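Local coordinates for uncharacterized protein Atu2452 (PDB 2R8B), which is of unknown function but probably acts as a serine hydrolase of the alpha/beta-hydrolase fold, related to dienelactone hydrolase, at residues L64-N76 with S93-F106. Residues are numbered along the deposited sequence; the frame is centred on the assembly and turned at random.
With SO4 (sulfate ion), chain C.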
loop_
_atom_site.group_PDB
_atom_site.type_symbol
_atom_site.label_atom_id
_atom_site.label_comp_id
_atom_site.label_asym_id
_atom_site.label_seq_id
_atom_site.Cartn_x
_atom_site.Cartn_y
_atom_site.Cartn_z
ATOM N N LEU A 64 9.186 -9.596 -0.503
ATOM C CA LEU A 64 8.692 -9.041 0.741
ATOM C C LEU A 64 7.297 -8.499 0.429
ATOM O O LEU A 64 7.145 -7.540 -0.339
ATOM C CB LEU A 64 9.558 -7.853 1.179
ATOM C CG LEU A 64 9.932 -7.648 2.643
ATOM C CD1 LEU A 64 9.693 -6.237 3.003
ATOM C CD2 LEU A 64 9.181 -8.557 3.617
ATOM N N PHE A 65 6.273 -9.113 0.998
ATOM C CA PHE A 65 4.943 -8.658 0.710
ATOM C C PHE A 65 4.447 -7.902 1.927
ATOM O O PHE A 65 4.202 -8.506 2.968
ATOM C CB PHE A 65 4.030 -9.831 0.443
ATOM C CG PHE A 65 2.794 -9.464 -0.286
ATOM C CD1 PHE A 65 2.457 -8.145 -0.493
ATOM C CD2 PHE A 65 1.960 -10.435 -0.769
ATOM C CE1 PHE A 65 1.315 -7.815 -1.185
ATOM C CE2 PHE A 65 0.808 -10.112 -1.460
ATOM C CZ PHE A 65 0.485 -8.813 -1.669
ATOM N N VAL A 66 4.306 -6.589 1.823
ATOM C CA VAL A 66 3.758 -5.824 2.941
ATOM C C VAL A 66 2.330 -5.401 2.610
ATOM O O VAL A 66 2.059 -4.998 1.483
ATOM C CB VAL A 66 4.690 -4.662 3.377
ATOM C CG1 VAL A 66 5.193 -3.898 2.198
ATOM C CG2 VAL A 66 4.000 -3.741 4.355
ATOM N N LEU A 67 1.415 -5.578 3.571
ATOM C CA LEU A 67 -0.013 -5.316 3.354
ATOM C C LEU A 67 -0.523 -4.458 4.462
ATOM O O LEU A 67 -0.286 -4.731 5.634
ATOM C CB LEU A 67 -0.846 -6.582 3.325
ATOM C CG LEU A 67 -0.417 -7.776 2.477
ATOM C CD1 LEU A 67 0.375 -8.716 3.349
ATOM C CD2 LEU A 67 -1.658 -8.467 1.937
ATOM N N LEU A 68 -1.271 -3.435 4.074
ATOM C CA LEU A 68 -1.641 -2.359 4.944
ATOM C C LEU A 68 -3.175 -2.176 4.997
ATOM O O LEU A 68 -3.794 -1.780 4.013
ATOM C CB LEU A 68 -0.928 -1.126 4.410
ATOM C CG LEU A 68 0.571 -1.376 4.260
ATOM C CD1 LEU A 68 1.254 -0.291 3.472
ATOM C CD2 LEU A 68 1.159 -1.457 5.620
ATOM N N HIS A 69 -3.766 -2.465 6.155
ATOM C CA HIS A 69 -5.206 -2.463 6.345
ATOM C C HIS A 69 -5.817 -1.074 6.142
ATOM O O HIS A 69 -5.103 -0.079 6.175
ATOM C CB HIS A 69 -5.535 -2.930 7.756
ATOM C CG HIS A 69 -5.000 -2.027 8.819
ATOM N ND1 HIS A 69 -3.843 -2.303 9.517
ATOM C CD2 HIS A 69 -5.455 -0.847 9.298
ATOM C CE1 HIS A 69 -3.608 -1.331 10.381
ATOM N NE2 HIS A 69 -4.569 -0.433 10.266
ATOM N N GLY A 70 -7.139 -1.021 5.945
ATOM C CA GLY A 70 -7.865 0.234 5.916
ATOM C C GLY A 70 -8.068 0.764 7.327
ATOM O O GLY A 70 -7.747 0.085 8.310
ATOM N N THR A 71 -8.579 1.977 7.426
ATOM C CA THR A 71 -9.022 2.542 8.675
ATOM C C THR A 71 -9.938 1.517 9.380
ATOM O O THR A 71 -10.857 0.949 8.749
ATOM C CB THR A 71 -9.833 3.878 8.434
ATOM O OG1 THR A 71 -9.445 4.492 7.174
ATOM C CG2 THR A 71 -9.686 4.847 9.599
ATOM N N GLY A 72 -9.688 1.272 10.668
ATOM C CA GLY A 72 -10.566 0.431 11.447
ATOM C C GLY A 72 -10.165 -1.029 11.428
ATOM O O GLY A 72 -10.598 -1.784 12.278
ATOM N N GLY A 73 -9.337 -1.436 10.466
ATOM C CA GLY A 73 -8.853 -2.815 10.384
ATOM C C GLY A 73 -7.686 -3.063 11.321
ATOM O O GLY A 73 -7.526 -2.344 12.316
ATOM N N ASP A 74 -6.879 -4.084 11.015
ATOM C CA ASP A 74 -5.662 -4.385 11.777
ATOM C C ASP A 74 -4.748 -5.388 11.045
ATOM O O ASP A 74 -4.894 -5.570 9.824
ATOM C CB ASP A 74 -6.002 -4.855 13.205
ATOM C CG ASP A 74 -6.420 -6.332 13.272
ATOM O OD1 ASP A 74 -7.089 -6.710 14.258
ATOM O OD2 ASP A 74 -6.069 -7.127 12.373
ATOM N N GLU A 75 -3.835 -6.041 11.789
ATOM C CA GLU A 75 -2.817 -6.924 11.200
ATOM C C GLU A 75 -3.374 -8.226 10.633
ATOM O O GLU A 75 -2.724 -8.871 9.799
ATOM C CB GLU A 75 -1.722 -7.280 12.199
ATOM C CG GLU A 75 -1.674 -6.392 13.384
ATOM C CD GLU A 75 -2.543 -6.902 14.491
ATOM O OE1 GLU A 75 -2.535 -8.125 14.740
ATOM O OE2 GLU A 75 -3.233 -6.072 15.108
ATOM N N ASN A 76 -4.557 -8.629 11.082
ATOM C CA ASN A 76 -5.182 -9.827 10.514
ATOM C C ASN A 76 -6.085 -9.617 9.320
ATOM O O ASN A 76 -6.387 -10.603 8.643
ATOM C CB ASN A 76 -5.927 -10.639 11.562
ATOM C CG ASN A 76 -5.010 -11.260 12.532
ATOM O OD1 ASN A 76 -4.172 -12.095 12.173
ATOM N ND2 ASN A 76 -5.124 -10.844 13.784
ATOM N N SER A 93 2.596 -7.878 7.921
ATOM C CA SER A 93 1.328 -7.156 8.026
ATOM C C SER A 93 1.168 -6.436 9.371
ATOM O O SER A 93 0.838 -7.056 10.386
ATOM C CB SER A 93 0.159 -8.096 7.730
ATOM O OG SER A 93 -1.014 -7.657 8.369
ATOM N N PRO A 94 1.423 -5.119 9.369
ATOM C CA PRO A 94 1.417 -4.305 10.567
ATOM C C PRO A 94 0.050 -3.730 10.860
ATOM O O PRO A 94 -0.757 -3.500 9.918
ATOM C CB PRO A 94 2.364 -3.158 10.209
ATOM C CG PRO A 94 2.401 -3.131 8.690
ATOM C CD PRO A 94 1.725 -4.326 8.162
ATOM N N VAL A 95 -0.201 -3.488 12.145
ATOM C CA VAL A 95 -1.334 -2.656 12.574
ATOM C C VAL A 95 -0.826 -1.219 12.631
ATOM O O VAL A 95 0.278 -0.989 13.123
ATOM C CB VAL A 95 -1.882 -3.086 13.969
ATOM C CG1 VAL A 95 -0.774 -3.003 15.051
ATOM C CG2 VAL A 95 -3.158 -2.297 14.348
ATOM N N GLY A 96 -1.598 -0.270 12.114
ATOM C CA GLY A 96 -1.215 1.142 12.175
ATOM C C GLY A 96 -1.020 1.707 13.580
ATOM O O GLY A 96 -1.516 1.165 14.564
ATOM N N ASP A 97 -0.300 2.811 13.668
ATOM C CA ASP A 97 0.139 3.323 14.953
ATOM C C ASP A 97 -0.643 4.522 15.428
ATOM O O ASP A 97 -0.278 5.134 16.425
ATOM C CB ASP A 97 1.620 3.676 14.895
ATOM C CG ASP A 97 1.954 4.654 13.784
ATOM O OD1 ASP A 97 3.141 5.036 13.680
ATOM O OD2 ASP A 97 1.047 5.033 13.004
ATOM N N VAL A 98 -1.702 4.873 14.711
ATOM C CA VAL A 98 -2.584 5.949 15.152
ATOM C C VAL A 98 -3.928 5.315 15.500
ATOM O O VAL A 98 -4.401 4.431 14.795
ATOM C CB VAL A 98 -2.750 7.037 14.054
ATOM C CG1 VAL A 98 -3.468 8.258 14.614
ATOM C CG2 VAL A 98 -1.397 7.425 13.456
ATOM N N SER A 99 -4.540 5.738 16.592
ATOM C CA SER A 99 -5.835 5.200 16.945
ATOM C C SER A 99 -6.841 6.358 16.920
ATOM O O SER A 99 -6.612 7.361 17.573
ATOM C CB SER A 99 -5.719 4.532 18.311
ATOM O OG SER A 99 -6.861 4.739 19.110
ATOM N N GLU A 100 -7.923 6.247 16.145
ATOM C CA GLU A 100 -8.900 7.338 16.011
ATOM C C GLU A 100 -10.145 7.101 16.882
ATOM O O GLU A 100 -11.143 6.557 16.392
ATOM C CB GLU A 100 -9.295 7.506 14.553
ATOM C CG GLU A 100 -9.653 8.932 14.175
ATOM C CD GLU A 100 -9.791 9.114 12.664
ATOM O OE1 GLU A 100 -8.845 9.617 12.010
ATOM O OE2 GLU A 100 -10.843 8.732 12.124
ATOM N N HIS A 101 -10.097 7.570 18.141
ATOM C CA HIS A 101 -10.831 6.949 19.275
ATOM C C HIS A 101 -11.262 5.517 18.892
ATOM O O HIS A 101 -12.368 5.301 18.398
ATOM C CB HIS A 101 -12.043 7.772 19.844
ATOM C CG HIS A 101 -12.259 9.130 19.220
ATOM N ND1 HIS A 101 -12.098 9.382 17.863
ATOM C CD2 HIS A 101 -12.701 10.293 19.770
ATOM C CE1 HIS A 101 -12.381 10.648 17.613
ATOM N NE2 HIS A 101 -12.759 11.221 18.752
ATOM N N GLY A 102 -10.376 4.546 19.076
ATOM C CA GLY A 102 -10.692 3.178 18.681
ATOM C C GLY A 102 -10.055 2.726 17.376
ATOM O O GLY A 102 -9.087 1.973 17.397
ATOM N N ALA A 103 -10.593 3.182 16.242
ATOM C CA ALA A 103 -10.131 2.709 14.917
ATOM C C ALA A 103 -8.642 3.019 14.584
ATOM O O ALA A 103 -8.202 4.173 14.583
ATOM C CB ALA A 103 -11.068 3.182 13.814
ATOM N N ALA A 104 -7.872 1.971 14.310
ATOM C CA ALA A 104 -6.461 2.148 14.000
ATOM C C ALA A 104 -6.222 2.590 12.542
ATOM O O ALA A 104 -6.922 2.129 11.617
ATOM C CB ALA A 104 -5.711 0.889 14.312
ATOM N N ARG A 105 -5.257 3.494 12.343
ATOM C CA ARG A 105 -4.849 3.943 10.995
ATOM C C ARG A 105 -3.373 4.208 10.964
ATOM O O ARG A 105 -2.724 4.175 12.016
ATOM C CB ARG A 105 -5.621 5.177 10.493
ATOM C CG ARG A 105 -6.136 6.131 11.567
ATOM C CD ARG A 105 -7.123 7.159 11.052
ATOM N NE ARG A 105 -6.479 7.997 10.055
ATOM C CZ ARG A 105 -6.846 8.071 8.771
ATOM N NH1 ARG A 105 -6.163 8.854 7.931
ATOM N NH2 ARG A 105 -7.906 7.384 8.325
ATOM N N PHE A 106 -2.856 4.464 9.762
ATOM C CA PHE A 106 -1.436 4.676 9.571
ATOM C C PHE A 106 -0.900 6.115 9.643
ATOM O O PHE A 106 0.325 6.304 9.526
ATOM C CB PHE A 106 -0.991 4.051 8.264
ATOM C CG PHE A 106 -0.925 2.577 8.317
ATOM C CD1 PHE A 106 -1.968 1.804 7.807
ATOM C CD2 PHE A 106 0.164 1.939 8.921
ATOM C CE1 PHE A 106 -1.933 0.391 7.879
ATOM C CE2 PHE A 106 0.218 0.552 9.004
ATOM C CZ PHE A 106 -0.841 -0.224 8.473
HETATM S S SO4 C . -7.279 8.206 4.750
HETATM O O1 SO4 C . -5.981 7.809 4.218
HETATM O O2 SO4 C . -7.698 7.199 5.719
HETATM O O3 SO4 C . -7.103 9.462 5.475
HETATM O O4 SO4 C . -8.322 8.313 3.707
#
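His69, just past the end of strand 64-68, slots its imidazole between the backbone of its own loop and the ring of Phe106. Atoms of Gly73 and Asp74 lie over one face; on the opposite face Phe106 CE1 sits toward the rim, the two ring centroids 4.6 Å apart and their planes inclined at 32°. A chi1 of 63° tucks the imidazole in over its own backbone, and the ring edge faces the 94-96 backbone, where ND1 gives Pro94 O a weak hydrogen bond of 3.3 Å. Leu68 meets Phe106 nearly at a right angle, its CD2 3.7 Å from Phe106 CZ and also against Pro94 CG; Met127 of helix 117-138 packs on both Leu68 and Phe106.

At the start of helix 75-85, Glu75 runs alongside Val95, Glu75 CG lying 3.4 Å from Val95 CB, while the carbonyl O of Glu75 accepts from Ser93 OG. The type II turn from Gly70 to Gly73 is tied to the 98-105 hairpin by Gly72 N, 3.0 Å from Ala104 O and nearly straight at 163°. Beside it Thr71 and Arg105 run alongside each other, with Thr71 CG2 at the edge of the guanidinium. Arg105 grips a sulfate, NH1 to O3 and NH2 to O2; Asn150 and Asn153 also hydrogen-bond this anion, probably from the crystallisation liquor.

Strand 64-68, helix 75-85 and strand 90-94 form a right-handed beta-alpha-beta unit of an alpha/beta-hydrolase fold, whose presumed nucleophile elbow includes Ser149, next to the sulfate ligand Asn150.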